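Pyridoxine 4-oxidase (Mesorhizobium loti, PDB 4HA6) oxidises the 4-hydroxymethyl group of pyridoxine with oxygen as electron acceptor, using FAD as cofactor, as a member of the GMC oxidoreductase family. Local coordinates at residues R61-A66 and R381-P386; A69-H74 and S440-H445; Y92-P97 and P119-I124. All blocks are in the same frame, centred on the assembly; numbering follows the deposited sequence.

Contact 1. Residues R61-A66 and R381-P386; sequences RTEAQA and RLIIDP
A salt bridge and two further hydrogen bonds tie a loop of this GMC oxidoreductase to the edge of the two-stranded antiparallel sheet formed by strands 370-372 and 383-385. In the salt bridge Arg-381 NH1 lies 2.8 Å from Glu-63 OE1. The carboxylate oxygen is met nearly along its C-O axis and sits at the edge of the guanidinium, with the two group planes 33° apart. Both chains are bent at chi2 (-58° in Glu-63, 112° in Arg-381) and cross at about a right angle. The backbone bond, Glu-63 N to Ile-384 O at 2.9 Å, approaches in the carbonyl plane. Water 1 accepts from Ile-384 N and is placed to donate to Arg-61 O and Leu-382 O, though more acceptors lie in reach than it has protons.

Gln-65, also folded at chi2, turns its amide back. NE2 donates to Asp-385 OD2 at 3.0 Å, from above the carboxylate plane, and to Glu-63 O at 3.2 Å; both acceptors lie in the amide plane, which fixes the rotation of that group. Outside the pair, Gln-65 OE1 accepts from Tyr-388 N and Asp-385 OD2 from Ala-387 N, so both polar ends have a second anchor.

Packing completes the contact. Ile-383 CG2 touches Glu-63 CD at 3.9 Å, the two side chains crossing obliquely. Trp-75 of strand 74-75 contacts Thr-62, Ile-384 and Pro-386, while Thr-62 CB rests 3.8 Å from Pro-386 CD, the two side chains crossing almost perpendicularly.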
loop_
_atom_site.group_PDB
_atom_site.type_symbol
_atom_site.label_atom_id
_atom_site.label_comp_id
_atom_site.label_asym_id
_atom_site.label_seq_id
_atom_site.Cartn_x
_atom_site.Cartn_y
_atom_site.Cartn_z
ATOM N N ARG A 61 16.064 -1.307 2.914
ATOM C CA ARG A 61 16.317 -1.730 4.283
ATOM C C ARG A 61 16.124 -0.522 5.209
ATOM O O ARG A 61 16.757 0.516 5.013
ATOM C CB ARG A 61 17.739 -2.288 4.383
ATOM C CG ARG A 61 18.065 -2.911 5.719
ATOM C CD ARG A 61 19.554 -3.127 5.857
ATOM N NE ARG A 61 19.960 -3.306 7.251
ATOM C CZ ARG A 61 20.200 -2.307 8.101
ATOM N NH1 ARG A 61 20.066 -1.039 7.708
ATOM N NH2 ARG A 61 20.572 -2.572 9.350
ATOM N N THR A 62 15.234 -0.623 6.198
ATOM C CA THR A 62 15.028 0.523 7.095
ATOM C C THR A 62 16.163 0.620 8.107
ATOM O O THR A 62 16.890 -0.360 8.326
ATOM C CB THR A 62 13.743 0.396 7.909
ATOM O OG1 THR A 62 14.005 -0.395 9.066
ATOM C CG2 THR A 62 12.590 -0.232 7.077
ATOM N N GLU A 63 16.315 1.786 8.734
ATOM C CA GLU A 63 17.152 1.882 9.933
ATOM C C GLU A 63 16.693 0.887 11.004
ATOM O O GLU A 63 15.540 0.447 10.999
ATOM C CB GLU A 63 17.083 3.288 10.514
ATOM C CG GLU A 63 17.608 4.385 9.569
ATOM C CD GLU A 63 19.049 4.151 9.154
ATOM O OE1 GLU A 63 19.283 3.707 8.001
ATOM O OE2 GLU A 63 19.945 4.409 9.985
ATOM N N ALA A 64 17.589 0.538 11.927
ATOM C CA ALA A 64 17.206 -0.210 13.130
ATOM C C ALA A 64 16.067 0.506 13.862
ATOM O O ALA A 64 16.118 1.721 14.011
ATOM C CB ALA A 64 18.413 -0.362 14.062
ATOM N N GLN A 65 15.049 -0.230 14.324
ATOM C CA GLN A 65 13.922 0.407 15.033
ATOM C C GLN A 65 13.884 0.111 16.528
ATOM O O GLN A 65 13.609 -1.027 16.928
ATOM C CB GLN A 65 12.578 -0.025 14.436
ATOM C CG GLN A 65 12.379 0.385 12.999
ATOM C CD GLN A 65 12.307 1.883 12.839
ATOM O OE1 GLN A 65 11.337 2.509 13.250
ATOM N NE2 GLN A 65 13.327 2.465 12.239
ATOM N N ALA A 66 14.112 1.145 17.339
ATOM C CA ALA A 66 14.104 1.034 18.798
ATOM C C ALA A 66 12.783 0.472 19.326
ATOM O O ALA A 66 12.751 -0.247 20.340
ATOM C CB ALA A 66 14.386 2.400 19.426
ATOM N N ARG A 381 21.793 4.786 -0.993
ATOM C CA ARG A 381 20.601 4.195 -0.388
ATOM C C ARG A 381 19.803 5.206 0.432
ATOM O O ARG A 381 20.363 6.160 0.990
ATOM C CB ARG A 381 20.962 2.969 0.453
ATOM C CG ARG A 381 21.940 3.255 1.552
ATOM C CD ARG A 381 21.284 3.110 2.906
ATOM N NE ARG A 381 22.114 3.672 3.969
ATOM C CZ ARG A 381 21.776 3.665 5.254
ATOM N NH1 ARG A 381 20.626 3.115 5.632
ATOM N NH2 ARG A 381 22.583 4.205 6.161
ATOM N N LEU A 382 18.488 5.017 0.469
ATOM C CA LEU A 382 17.630 5.900 1.239
ATOM C C LEU A 382 17.772 5.610 2.720
ATOM O O LEU A 382 18.013 4.465 3.118
ATOM C CB LEU A 382 16.165 5.758 0.818
ATOM C CG LEU A 382 15.788 6.225 -0.588
ATOM C CD1 LEU A 382 14.347 5.847 -0.928
ATOM C CD2 LEU A 382 16.008 7.729 -0.778
ATOM N N ILE A 383 17.635 6.663 3.525
ATOM C CA ILE A 383 17.595 6.536 4.978
ATOM C C ILE A 383 16.126 6.552 5.409
ATOM O O ILE A 383 15.474 7.600 5.385
ATOM C CB ILE A 383 18.362 7.671 5.652
ATOM C CG1 ILE A 383 19.775 7.784 5.048
ATOM C CG2 ILE A 383 18.401 7.475 7.179
ATOM C CD1 ILE A 383 20.662 8.781 5.765
ATOM N N ILE A 384 15.616 5.375 5.767
ATOM C CA ILE A 384 14.193 5.163 6.018
ATOM C C ILE A 384 13.971 4.822 7.487
ATOM O O ILE A 384 14.406 3.762 7.966
ATOM C CB ILE A 384 13.651 4.001 5.158
ATOM C CG1 ILE A 384 13.820 4.304 3.669
ATOM C CG2 ILE A 384 12.182 3.704 5.496
ATOM C CD1 ILE A 384 13.803 3.046 2.790
ATOM N N ASP A 385 13.309 5.728 8.206
ATOM C CA ASP A 385 12.987 5.484 9.609
ATOM C C ASP A 385 11.483 5.517 9.792
ATOM O O ASP A 385 10.929 6.583 10.013
ATOM C CB ASP A 385 13.633 6.547 10.508
ATOM C CG ASP A 385 13.167 6.450 11.962
ATOM O OD1 ASP A 385 13.269 7.458 12.697
ATOM O OD2 ASP A 385 12.688 5.368 12.372
ATOM N N PRO A 386 10.820 4.344 9.724
ATOM C CA PRO A 386 9.366 4.311 9.864
ATOM C C PRO A 386 8.897 4.675 11.280
ATOM O O PRO A 386 7.697 4.873 11.441
ATOM C CB PRO A 386 9.006 2.848 9.543
ATOM C CG PRO A 386 10.287 2.077 9.751
ATOM C CD PRO A 386 11.380 3.025 9.380
HETATM O O HOH W 1 17.384 3.135 5.719
#

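Contact 2. Residues A69-H74 and S440-H445; sequences AGRAHH and SVITHH. With PXM (4-(aminomethyl)-5-(hydroxymethyl)-2-methylpyridin-3-ol), chain J; FAD (flavin-adenine dinucleotide), chain B.
Arg-71 opens the contact between the loop leading into strand 74-75 and strand 441-443, which pairs with strand 293-302 in the antiparallel sheet and runs into the ligand-binding His-444 and His-445. Its chain is bent at chi3 (51°), which brings the guanidinium end-on to one carbonyl: NH1 lies 2.8 Å and NH2 2.9 Å from Val-441 O. That oxygen is 4° out of the guanidinium plane; NH1 lies in the carbonyl plane, on a lone pair of Val-441 O, whereas NH2 comes from above that plane. Glu-345 forms a salt bridge with NE and Ala-438 O accepts from NH1, so the group is held at several points. Beside it, NH2 meets Ile-442 CG2 at the guanidinium edge.

His-73 follows, its ring edge turned to the same carbonyl, with CE1 3.7 Å from Val-441 O. Water 2 lies in the ring plane and joins His-73 ND1 to Thr-443 N, from which it accepts, while NE2 is bonded to Thr-68 OG1.

At His-74 the backbone takes over. Thr-443 CG2 packs against its carbonyl oxygen, and water 3 donates to His-74 O and hydrogen-bonds to His-445 NE2. Thr-443 OG1 accepts from His-445 N at 2.9 Å, closing an ST turn, and is also bonded to Asp-291. The His-445 ring has flavin methyl C7M over the centre of one face and Thr-443 CG2 over the opposite face, offset toward the rim.

Donation from His-445 ND1 to PXM O3 (3.1 Å), together with the bonds from PXM O3 and N4 to His-444 O, anchors the pyridoxamine. Water 3 thus couples the loop to the ring that binds the ligand hydroxyl, and may influence the protonation of the His-445 ring.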
loop_
_atom_site.group_PDB
_atom_site.type_symbol
_atom_site.label_atom_id
_atom_site.label_comp_id
_atom_site.label_asym_id
_atom_site.label_seq_id
_atom_site.Cartn_x
_atom_site.Cartn_y
_atom_site.Cartn_z
ATOM N N ALA A 69 12.468 -3.776 19.000
ATOM C CA ALA A 69 13.613 -4.507 19.542
ATOM C C ALA A 69 14.895 -4.261 18.755
ATOM O O ALA A 69 15.730 -5.159 18.621
ATOM C CB ALA A 69 13.308 -6.009 19.615
ATOM N N GLY A 70 15.055 -3.047 18.237
ATOM C CA GLY A 70 16.233 -2.715 17.450
ATOM C C GLY A 70 16.325 -3.394 16.090
ATOM O O GLY A 70 17.363 -3.294 15.423
ATOM N N ARG A 71 15.253 -4.070 15.665
ATOM C CA ARG A 71 15.247 -4.739 14.359
ATOM C C ARG A 71 15.172 -3.745 13.196
ATOM O O ARG A 71 14.448 -2.746 13.255
ATOM C CB ARG A 71 14.095 -5.753 14.269
ATOM C CG ARG A 71 14.142 -6.827 15.361
ATOM C CD ARG A 71 12.802 -7.550 15.551
ATOM N NE ARG A 71 12.272 -8.040 14.281
ATOM C CZ ARG A 71 11.030 -7.824 13.855
ATOM N NH1 ARG A 71 10.176 -7.143 14.613
ATOM N NH2 ARG A 71 10.638 -8.292 12.676
ATOM N N ALA A 72 15.945 -4.023 12.150
ATOM C CA ALA A 72 15.848 -3.313 10.879
ATOM C C ALA A 72 14.928 -4.143 10.000
ATOM O O ALA A 72 14.860 -5.357 10.144
ATOM C CB ALA A 72 17.230 -3.183 10.233
ATOM N N HIS A 73 14.225 -3.504 9.082
ATOM C CA HIS A 73 13.196 -4.202 8.338
ATOM C C HIS A 73 13.460 -4.145 6.836
ATOM O O HIS A 73 14.038 -3.180 6.333
ATOM C CB HIS A 73 11.840 -3.564 8.634
ATOM C CG HIS A 73 11.428 -3.664 10.067
ATOM N ND1 HIS A 73 10.434 -4.516 10.495
ATOM C CD2 HIS A 73 11.867 -3.015 11.173
ATOM C CE1 HIS A 73 10.285 -4.396 11.805
ATOM N NE2 HIS A 73 11.139 -3.487 12.239
ATOM N N HIS A 74 13.020 -5.169 6.122
ATOM C CA HIS A 74 13.162 -5.174 4.671
ATOM C C HIS A 74 11.863 -4.724 4.029
ATOM O O HIS A 74 10.801 -5.236 4.372
ATOM C CB HIS A 74 13.568 -6.565 4.181
ATOM C CG HIS A 74 15.042 -6.806 4.236
ATOM N ND1 HIS A 74 15.837 -6.829 3.107
ATOM C CD2 HIS A 74 15.875 -7.015 5.284
ATOM C CE1 HIS A 74 17.090 -7.048 3.458
ATOM N NE2 HIS A 74 17.141 -7.162 4.775
ATOM N N SER A 440 8.025 -9.468 17.077
ATOM C CA SER A 440 7.213 -10.182 16.081
ATOM C C SER A 440 6.697 -9.334 14.907
ATOM O O SER A 440 6.418 -9.871 13.815
ATOM C CB SER A 440 6.025 -10.863 16.771
ATOM O OG SER A 440 5.085 -9.900 17.208
ATOM N N VAL A 441 6.533 -8.026 15.113
ATOM C CA VAL A 441 5.931 -7.204 14.058
ATOM C C VAL A 441 6.773 -7.168 12.770
ATOM O O VAL A 441 8.012 -7.087 12.814
ATOM C CB VAL A 441 5.608 -5.755 14.530
ATOM C CG1 VAL A 441 4.430 -5.745 15.526
ATOM C CG2 VAL A 441 6.838 -5.075 15.133
ATOM N N ILE A 442 6.092 -7.228 11.628
ATOM C CA ILE A 442 6.733 -7.016 10.327
ATOM C C ILE A 442 5.910 -5.990 9.550
ATOM O O ILE A 442 4.771 -5.712 9.941
ATOM C CB ILE A 442 6.787 -8.324 9.520
ATOM C CG1 ILE A 442 5.397 -8.951 9.422
ATOM C CG2 ILE A 442 7.775 -9.321 10.147
ATOM C CD1 ILE A 442 5.404 -10.306 8.740
ATOM N N THR A 443 6.460 -5.435 8.462
ATOM C CA THR A 443 5.705 -4.490 7.635
ATOM C C THR A 443 4.520 -5.150 6.915
ATOM O O THR A 443 4.619 -6.288 6.432
ATOM C CB THR A 443 6.603 -3.752 6.596
ATOM O OG1 THR A 443 5.788 -2.925 5.756
ATOM C CG2 THR A 443 7.366 -4.727 5.719
ATOM N N HIS A 444 3.407 -4.424 6.833
ATOM C CA HIS A 444 2.228 -4.896 6.114
ATOM C C HIS A 444 2.298 -4.441 4.654
ATOM O O HIS A 444 1.392 -4.736 3.878
ATOM C CB HIS A 444 0.975 -4.343 6.801
ATOM C CG HIS A 444 -0.311 -5.044 6.444
ATOM N ND1 HIS A 444 -0.477 -5.790 5.301
ATOM C CD2 HIS A 444 -1.500 -5.083 7.096
ATOM C CE1 HIS A 444 -1.718 -6.258 5.256
ATOM N NE2 HIS A 444 -2.352 -5.849 6.336
ATOM N N HIS A 445 3.361 -3.705 4.304
ATOM C CA HIS A 445 3.669 -3.226 3.007
ATOM C C HIS A 445 2.888 -2.059 2.510
ATOM O O HIS A 445 2.608 -2.006 1.358
ATOM C CB HIS A 445 3.599 -4.334 1.957
ATOM C CG HIS A 445 4.513 -5.444 2.213
ATOM N ND1 HIS A 445 4.130 -6.541 2.771
ATOM C CD2 HIS A 445 5.847 -5.531 2.096
ATOM C CE1 HIS A 445 5.143 -7.298 2.942
ATOM N NE2 HIS A 445 6.180 -6.684 2.538
HETATM N N1 PXM J . -0.307 -10.204 4.568
HETATM C C2 PXM J . 0.615 -9.298 4.248
HETATM C C2A PXM J . 1.996 -9.325 4.823
HETATM C C3 PXM J . 0.228 -8.319 3.345
HETATM O O3 PXM J . 1.142 -7.356 2.979
HETATM C C4 PXM J . -1.074 -8.279 2.801
HETATM C C5 PXM J . -2.007 -9.283 3.196
HETATM C C5A PXM J . -3.437 -9.426 2.713
HETATM O O5 PXM J . -4.083 -8.293 2.249
HETATM C C6 PXM J . -1.553 -10.246 4.104
HETATM C C4A PXM J . -1.377 -7.170 1.833
HETATM N N4 PXM J . -0.988 -5.870 2.295
HETATM P PA FAD B . 4.235 1.631 -6.913
HETATM O O1A FAD B . 3.086 0.754 -7.389
HETATM O O2A FAD B . 5.267 1.032 -5.999
HETATM O O5B FAD B . 4.958 2.216 -8.237
HETATM C C5B FAD B . 6.213 2.890 -8.242
HETATM C C4B FAD B . 6.788 2.651 -9.631
HETATM O O4B FAD B . 7.672 3.704 -10.030
HETATM C C3B FAD B . 7.598 1.362 -9.668
HETATM O O3B FAD B . 7.200 0.663 -10.859
HETATM C C2B FAD B . 9.053 1.819 -9.747
HETATM O O2B FAD B . 9.864 0.877 -10.472
HETATM C C1B FAD B . 8.936 3.163 -10.461
HETATM N N9A FAD B . 9.989 4.163 -10.113
HETATM C C8A FAD B . 10.460 4.449 -8.880
HETATM N N7A FAD B . 11.399 5.432 -8.947
HETATM C C5A FAD B . 11.539 5.798 -10.243
HETATM C C6A FAD B . 12.357 6.781 -11.000
HETATM N N6A FAD B . 13.243 7.608 -10.359
HETATM N N1A FAD B . 12.188 6.834 -12.352
HETATM C C2A FAD B . 11.310 6.036 -12.994
HETATM N N3A FAD B . 10.538 5.127 -12.355
HETATM C C4A FAD B . 10.602 4.960 -11.004
HETATM N N1 FAD B . -1.941 -3.226 -1.189
HETATM C C2 FAD B . -3.208 -3.672 -1.108
HETATM O O2 FAD B . -4.137 -2.833 -1.126
HETATM N N3 FAD B . -3.510 -4.978 -0.980
HETATM C C4 FAD B . -2.564 -5.932 -0.945
HETATM O O4 FAD B . -2.862 -7.149 -0.811
HETATM C C4X FAD B . -1.145 -5.519 -1.029
HETATM N N5 FAD B . -0.132 -6.409 -0.985
HETATM C C5X FAD B . 1.159 -6.004 -1.083
HETATM C C6 FAD B . 2.196 -6.933 -1.046
HETATM C C7 FAD B . 3.520 -6.518 -1.156
HETATM C C7M FAD B . 4.631 -7.537 -1.117
HETATM C C8 FAD B . 3.832 -5.070 -1.316
HETATM C C8M FAD B . 5.266 -4.625 -1.427
HETATM C C9 FAD B . 2.802 -4.131 -1.357
HETATM C C9A FAD B . 1.479 -4.557 -1.239
HETATM N N10 FAD B . 0.432 -3.619 -1.274
HETATM C C10 FAD B . -0.891 -4.073 -1.169
HETATM C "C1'" FAD B . 0.726 -2.188 -1.413
HETATM C "C2'" FAD B . 0.423 -1.652 -2.803
HETATM O "O2'" FAD B . 0.942 -2.545 -3.801
HETATM C "C3'" FAD B . 1.095 -0.281 -2.907
HETATM O "O3'" FAD B . 0.681 0.513 -1.783
HETATM C "C4'" FAD B . 0.734 0.421 -4.204
HETATM O "O4'" FAD B . 1.110 -0.438 -5.295
HETATM C "C5'" FAD B . 1.426 1.783 -4.316
HETATM O "O5'" FAD B . 1.409 2.179 -5.686
HETATM P P FAD B . 2.193 3.500 -6.138
HETATM O O1P FAD B . 1.732 3.940 -7.521
HETATM O O2P FAD B . 2.188 4.503 -5.002
HETATM O O3P FAD B . 3.706 2.975 -6.216
HETATM O O HOH W 2 9.240 -6.072 8.273
HETATM O O HOH W 3 9.337 -6.616 2.837
#

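Contact 3. Residues Y92-P97 and P119-I124; sequences YMRGHP and PVFQAI
Arg-94 lays its side chain over one face of the Phe-121 ring, joining the loop before helix 97-107 to helix 114-124. CB starts above the far rim, 3.8 Å from Phe-121 CZ. CG comes next and stands over the middle of the ring: 3.7 Å from the Phe-121 centroid and 7° off the normal, a CH-pi contact. CD moves on toward CG and CD1 of the phenyl group, and NE then reaches the root of the ring, lying 3.5 Å from Phe-121 CB. This progression needs the extended chain, with chi2 at 175°. At the tip the guanidinium remains nearly parallel to the ring, their planes 13° apart, and its face covers Phe-121 CB while NH2 reaches Gln-122 CG at 4.2 Å. NH2 also forms a salt bridge with Glu-125 and a hydrogen bond to Ile-134 O, so the charge is answered just past the helix.

Tyr-92, with CG anti to the backbone N, brings its OH obliquely to Phe-121 CD2 at 3.7 Å and near Ile-124 CG2; the hydroxyl is hydrogen-bonded to Glu-125 as well. Glu-125 is thus a common partner of both polar ends, and Ala-495 of helix 490-506 touches Phe-121. The arrangement is a buried loop-to-helix junction, an arginine chain laid over a phenylalanine face (CH-pi), next to the FAD site of this GMC oxidoreductase, Tyr-92 following the FAD-binding Gly-91.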
loop_
_atom_site.group_PDB
_atom_site.type_symbol
_atom_site.label_atom_id
_atom_site.label_comp_id
_atom_site.label_asym_id
_atom_site.label_seq_id
_atom_site.Cartn_x
_atom_site.Cartn_y
_atom_site.Cartn_z
ATOM N N TYR A 92 -8.078 -6.335 -1.903
ATOM C CA TYR A 92 -8.724 -5.076 -2.287
ATOM C C TYR A 92 -9.605 -4.559 -1.144
ATOM O O TYR A 92 -10.668 -5.132 -0.853
ATOM C CB TYR A 92 -9.566 -5.264 -3.549
ATOM C CG TYR A 92 -10.145 -3.978 -4.107
ATOM C CD1 TYR A 92 -9.373 -3.125 -4.898
ATOM C CD2 TYR A 92 -11.466 -3.621 -3.845
ATOM C CE1 TYR A 92 -9.908 -1.944 -5.421
ATOM C CE2 TYR A 92 -12.011 -2.443 -4.361
ATOM C CZ TYR A 92 -11.228 -1.613 -5.138
ATOM O OH TYR A 92 -11.782 -0.453 -5.628
ATOM N N MET A 93 -9.150 -3.489 -0.492
ATOM C CA MET A 93 -9.884 -2.863 0.605
ATOM C C MET A 93 -9.940 -1.361 0.347
ATOM O O MET A 93 -8.902 -0.704 0.380
ATOM C CB MET A 93 -9.149 -3.092 1.941
ATOM C CG MET A 93 -9.248 -4.503 2.527
ATOM S SD MET A 93 -8.220 -5.757 1.708
ATOM C CE MET A 93 -8.046 -6.913 3.080
ATOM N N ARG A 94 -11.127 -0.808 0.101
ATOM C CA ARG A 94 -11.239 0.639 -0.111
ATOM C C ARG A 94 -10.736 1.413 1.106
ATOM O O ARG A 94 -10.019 2.405 0.982
ATOM C CB ARG A 94 -12.695 1.047 -0.367
ATOM C CG ARG A 94 -13.310 0.540 -1.652
ATOM C CD ARG A 94 -14.793 0.931 -1.669
ATOM N NE ARG A 94 -15.405 0.652 -2.966
ATOM C CZ ARG A 94 -16.683 0.877 -3.254
ATOM N NH1 ARG A 94 -17.500 1.386 -2.336
ATOM N NH2 ARG A 94 -17.146 0.586 -4.460
ATOM N N GLY A 95 -11.101 0.937 2.291
ATOM C CA GLY A 95 -10.874 1.696 3.503
ATOM C C GLY A 95 -12.239 1.997 4.097
ATOM O O GLY A 95 -13.259 1.615 3.515
ATOM N N HIS A 96 -12.260 2.668 5.248
ATOM C CA HIS A 96 -13.502 3.020 5.935
ATOM C C HIS A 96 -13.780 4.502 5.725
ATOM O O HIS A 96 -12.841 5.298 5.702
ATOM C CB HIS A 96 -13.344 2.727 7.427
ATOM C CG HIS A 96 -14.570 3.015 8.235
ATOM N ND1 HIS A 96 -14.805 4.240 8.821
ATOM C CD2 HIS A 96 -15.632 2.235 8.555
ATOM C CE1 HIS A 96 -15.952 4.201 9.477
ATOM N NE2 HIS A 96 -16.478 2.998 9.322
ATOM N N PRO A 97 -15.059 4.884 5.566
ATOM C CA PRO A 97 -15.430 6.285 5.301
ATOM C C PRO A 97 -14.744 7.302 6.217
ATOM O O PRO A 97 -14.347 8.379 5.749
ATOM C CB PRO A 97 -16.936 6.297 5.575
ATOM C CG PRO A 97 -17.384 4.917 5.121
ATOM C CD PRO A 97 -16.235 3.985 5.542
ATOM N N PRO A 119 -18.254 7.348 -6.465
ATOM C CA PRO A 119 -18.275 7.140 -7.923
ATOM C C PRO A 119 -16.891 6.838 -8.502
ATOM O O PRO A 119 -16.804 6.271 -9.589
ATOM C CB PRO A 119 -18.747 8.493 -8.471
ATOM C CG PRO A 119 -19.370 9.200 -7.328
ATOM C CD PRO A 119 -18.657 8.722 -6.102
ATOM N N VAL A 120 -15.828 7.240 -7.805
ATOM C CA VAL A 120 -14.467 6.964 -8.279
ATOM C C VAL A 120 -14.117 5.485 -8.105
ATOM O O VAL A 120 -13.664 4.835 -9.055
ATOM C CB VAL A 120 -13.412 7.880 -7.595
ATOM C CG1 VAL A 120 -11.984 7.403 -7.882
ATOM C CG2 VAL A 120 -13.593 9.338 -8.038
ATOM N N PHE A 121 -14.333 4.953 -6.900
ATOM C CA PHE A 121 -14.154 3.519 -6.660
ATOM C C PHE A 121 -14.994 2.717 -7.666
ATOM O O PHE A 121 -14.496 1.812 -8.329
ATOM C CB PHE A 121 -14.565 3.165 -5.228
ATOM C CG PHE A 121 -13.527 3.500 -4.193
ATOM C CD1 PHE A 121 -13.861 4.277 -3.089
ATOM C CD2 PHE A 121 -12.225 3.029 -4.311
ATOM C CE1 PHE A 121 -12.918 4.593 -2.130
ATOM C CE2 PHE A 121 -11.266 3.343 -3.349
ATOM C CZ PHE A 121 -11.623 4.128 -2.255
ATOM N N GLN A 122 -16.265 3.077 -7.790
ATOM C CA GLN A 122 -17.161 2.416 -8.736
ATOM C C GLN A 122 -16.653 2.420 -10.180
ATOM O O GLN A 122 -16.812 1.429 -10.888
ATOM C CB GLN A 122 -18.569 3.027 -8.651
ATOM C CG GLN A 122 -19.246 2.827 -7.289
ATOM C CD GLN A 122 -20.467 3.705 -7.118
ATOM O OE1 GLN A 122 -20.824 4.455 -8.018
ATOM N NE2 GLN A 122 -21.108 3.624 -5.956
ATOM N N ALA A 123 -16.060 3.530 -10.629
ATOM C CA ALA A 123 -15.488 3.578 -11.981
ATOM C C ALA A 123 -14.311 2.608 -12.128
ATOM O O ALA A 123 -14.027 2.104 -13.226
ATOM C CB ALA A 123 -15.049 4.992 -12.335
ATOM N N ILE A 124 -13.621 2.349 -11.020
ATOM C CA ILE A 124 -12.456 1.477 -11.048
ATOM C C ILE A 124 -12.856 -0.002 -11.047
ATOM O O ILE A 124 -12.242 -0.832 -11.734
ATOM C CB ILE A 124 -11.541 1.782 -9.856
ATOM C CG1 ILE A 124 -10.701 3.029 -10.150
ATOM C CG2 ILE A 124 -10.649 0.587 -9.534
ATOM C CD1 ILE A 124 -10.143 3.711 -8.915
#

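In the fold
Contacts 1 and 2 are neighbours, their centres about 10 Å apart, and they share the loop between strands 60-61 and 74-75. Probable hydrogen bonds from Thr-62 N to His-73 O and from Gln-65 N to Arg-71 O join the limbs of that loop. Along the chain their segments alternate, 61-66, 69-74, 381-386, 440-445, so this one loop touches two parts of the C-terminal half. Contact 3, its segments close together in sequence between 74 and 381, lies across the chain's centre, about 31 Å from contact 1 and 29 Å from contact 2, centre to centre. Contacts 2 and 3 thus approach the FAD and pyridoxamine region from different sides.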